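Local coordinates for nucleoprotein (Rift valley fever virus, PDB 4H5Q) that encapsidates the viral genomic RNA, binding single-stranded nucleic acid and assembling into ring-shaped hexamers that form the nucleocapsid, at residues 29-34 against 97-102. Residues are numbered along the deposited sequence; the frame is centred on the assembly and turned at random.
Sequences AYQGFD and PSRDEL. With nucleotides of chain D.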
loop_
_atom_site.group_PDB
_atom_site.type_symbol
_atom_site.label_atom_id
_atom_site.label_comp_id
_atom_site.label_asym_id
_atom_site.label_seq_id
_atom_site.Cartn_x
_atom_site.Cartn_y
_atom_site.Cartn_z
ATOM N N ALA B 29 28.225 -24.249 -12.030
ATOM C CA ALA B 29 26.758 -24.242 -11.949
ATOM C C ALA B 29 26.237 -24.693 -10.576
ATOM O O ALA B 29 26.834 -25.572 -9.951
ATOM C CB ALA B 29 26.177 -25.139 -13.029
ATOM N N TYR B 30 25.143 -24.073 -10.095
ATOM C CA TYR B 30 24.536 -24.405 -8.796
ATOM C C TYR B 30 24.153 -25.890 -8.754
ATOM O O TYR B 30 23.415 -26.382 -9.617
ATOM C CB TYR B 30 23.316 -23.509 -8.524
ATOM C CG TYR B 30 22.739 -23.578 -7.121
ATOM C CD1 TYR B 30 23.023 -22.592 -6.181
ATOM C CD2 TYR B 30 21.862 -24.595 -6.755
ATOM C CE1 TYR B 30 22.490 -22.645 -4.893
ATOM C CE2 TYR B 30 21.335 -24.670 -5.464
ATOM C CZ TYR B 30 21.646 -23.687 -4.535
ATOM O OH TYR B 30 21.094 -23.728 -3.270
ATOM N N GLN B 31 24.694 -26.602 -7.765
ATOM C CA GLN B 31 24.445 -28.022 -7.602
ATOM C C GLN B 31 24.122 -28.297 -6.142
ATOM O O GLN B 31 24.987 -28.716 -5.362
ATOM C CB GLN B 31 25.640 -28.865 -8.115
ATOM C CG GLN B 31 25.262 -30.321 -8.384
ATOM C CD GLN B 31 26.376 -31.200 -8.899
ATOM O OE1 GLN B 31 26.296 -31.788 -9.987
ATOM N NE2 GLN B 31 27.381 -31.413 -8.084
ATOM N N GLY B 32 22.864 -28.066 -5.787
ATOM C CA GLY B 32 22.372 -28.343 -4.443
ATOM C C GLY B 32 22.511 -29.815 -4.087
ATOM O O GLY B 32 22.657 -30.181 -2.909
ATOM N N PHE B 33 22.500 -30.659 -5.142
ATOM C CA PHE B 33 22.604 -32.112 -5.106
ATOM C C PHE B 33 22.964 -32.651 -6.467
ATOM O O PHE B 33 22.612 -32.078 -7.502
ATOM C CB PHE B 33 21.263 -32.735 -4.670
ATOM C CG PHE B 33 20.180 -32.619 -5.723
ATOM C CD1 PHE B 33 19.488 -31.425 -5.905
ATOM C CD2 PHE B 33 19.899 -33.683 -6.577
ATOM C CE1 PHE B 33 18.511 -31.316 -6.885
ATOM C CE2 PHE B 33 18.919 -33.570 -7.562
ATOM C CZ PHE B 33 18.239 -32.386 -7.711
ATOM N N ASP B 34 23.550 -33.828 -6.437
ATOM C CA ASP B 34 23.962 -34.689 -7.540
ATOM C C ASP B 34 22.898 -35.811 -7.666
ATOM O O ASP B 34 22.685 -36.540 -6.691
ATOM C CB ASP B 34 25.361 -35.216 -7.156
ATOM C CG ASP B 34 25.985 -36.332 -7.973
ATOM O OD1 ASP B 34 25.593 -36.496 -9.158
ATOM O OD2 ASP B 34 26.909 -37.015 -7.441
ATOM N N PRO B 97 19.386 -28.692 2.478
ATOM C CA PRO B 97 20.476 -29.132 3.364
ATOM C C PRO B 97 21.760 -29.431 2.584
ATOM O O PRO B 97 21.886 -29.028 1.428
ATOM C CB PRO B 97 19.898 -30.385 4.023
ATOM C CG PRO B 97 18.883 -30.894 3.078
ATOM C CD PRO B 97 18.487 -29.809 2.129
ATOM N N SER B 98 22.723 -30.120 3.227
ATOM C CA SER B 98 23.978 -30.544 2.604
ATOM C C SER B 98 23.688 -31.479 1.405
ATOM O O SER B 98 22.551 -31.906 1.227
ATOM C CB SER B 98 24.894 -31.214 3.630
ATOM O OG SER B 98 24.179 -31.928 4.626
ATOM N N ARG B 99 24.696 -31.770 0.580
ATOM C CA ARG B 99 24.547 -32.559 -0.647
ATOM C C ARG B 99 24.317 -34.095 -0.411
ATOM O O ARG B 99 23.665 -34.724 -1.251
ATOM C CB ARG B 99 25.740 -32.296 -1.588
ATOM C CG ARG B 99 25.789 -30.826 -2.105
ATOM C CD ARG B 99 26.900 -30.501 -3.098
ATOM N NE ARG B 99 27.009 -31.523 -4.140
ATOM C CZ ARG B 99 28.154 -31.945 -4.665
ATOM N NH1 ARG B 99 29.307 -31.397 -4.291
ATOM N NH2 ARG B 99 28.156 -32.904 -5.579
ATOM N N ASP B 100 24.795 -34.681 0.720
ATOM C CA ASP B 100 24.571 -36.102 1.055
ATOM C C ASP B 100 23.237 -36.249 1.825
ATOM O O ASP B 100 23.015 -37.266 2.504
ATOM C CB ASP B 100 25.753 -36.687 1.871
ATOM C CG ASP B 100 27.127 -36.501 1.243
ATOM O OD1 ASP B 100 27.337 -36.998 0.105
ATOM O OD2 ASP B 100 27.998 -35.870 1.892
ATOM N N GLU B 101 22.351 -35.225 1.710
ATOM C CA GLU B 101 21.049 -35.208 2.372
ATOM C C GLU B 101 19.924 -35.261 1.366
ATOM O O GLU B 101 19.991 -34.597 0.333
ATOM C CB GLU B 101 20.884 -33.980 3.283
ATOM C CG GLU B 101 21.650 -34.039 4.598
ATOM C CD GLU B 101 21.253 -35.087 5.630
ATOM O OE1 GLU B 101 20.153 -35.682 5.526
ATOM O OE2 GLU B 101 22.065 -35.314 6.556
ATOM N N LEU B 102 18.893 -36.054 1.677
ATOM C CA LEU B 102 17.704 -36.231 0.856
ATOM C C LEU B 102 16.537 -35.335 1.328
ATOM O O LEU B 102 16.309 -35.162 2.526
ATOM C CB LEU B 102 17.233 -37.709 0.885
ATOM C CG LEU B 102 18.073 -38.826 0.203
ATOM C CD1 LEU B 102 17.471 -40.189 0.494
ATOM C CD2 LEU B 102 18.066 -38.696 -1.280
ATOM P P DT D 10 21.562 -17.964 -4.903
ATOM O OP1 DT D 10 21.580 -17.231 -3.612
ATOM O OP2 DT D 10 22.672 -18.914 -5.215
ATOM O "O5'" DT D 10 20.204 -18.789 -5.082
ATOM C "C5'" DT D 10 18.938 -18.398 -4.556
ATOM C "C4'" DT D 10 17.989 -19.586 -4.566
ATOM O "O4'" DT D 10 17.872 -20.077 -5.922
ATOM C "C3'" DT D 10 18.398 -20.772 -3.701
ATOM O "O3'" DT D 10 17.317 -21.233 -2.888
ATOM C "C2'" DT D 10 18.841 -21.838 -4.688
ATOM C "C1'" DT D 10 18.142 -21.459 -5.979
ATOM N N1 DT D 10 18.922 -21.797 -7.216
ATOM C C2 DT D 10 18.683 -23.018 -7.836
ATOM O O2 DT D 10 17.843 -23.838 -7.454
ATOM N N3 DT D 10 19.442 -23.227 -8.978
ATOM C C4 DT D 10 20.371 -22.368 -9.560
ATOM O O4 DT D 10 20.959 -22.759 -10.579
ATOM C C5 DT D 10 20.602 -21.117 -8.828
ATOM C C7 DT D 10 21.612 -20.085 -9.268
ATOM C C6 DT D 10 19.863 -20.903 -7.722
#
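Arg99 reaches from 97-102 across the backbone of Gln31 and Gly32, and its side chain makes most of the contact. Its CG rests 3.3 Å from Gly32 O, and its CD lies 3.5 Å from Gln31 O. A bend at chi3 (46°) brings the guanidinium to the side chains of Gln31 and Asp34. Gln31 NE2 lies over one guanidinium face, the amide and guanidinium planes 37° apart; both Gln31 NE2 and Arg99 NH2 are donors, so no hydrogen bond joins them, and at this resolution the closeness of the two nitrogens is doubtful. At the guanidinium edge, in its plane, sits Asp34 CB, 4.0 Å from Arg99 NH2. The Asp34 carboxylate stays 4.7 Å from Arg99 NH2 at OD2, a separation at which the opposite charges may still attract.

On 29-34, the thymine of DT10 of chain D lies over one face of the Tyr30 ring, its N1 4.0 Å above the ring plane and over its centre. Tyr30, Phe33 and Arg99 all belong to the RNA-binding site, so the contact brings together nucleic-acid-binding residues from two loops.

The base of Arg99 belongs to a type I turn, Ser98 to Glu101, whose carbonyls Ser98 O and Glu101 O accept hydrogen bonds from Arg106. Phe33 packs on that same arginine and on Val38, while Met75 of a neighbouring subunit touches Arg99. The contact thus joins the loop between helices 18-28 and 35-46 to the one leading into helix 104-110.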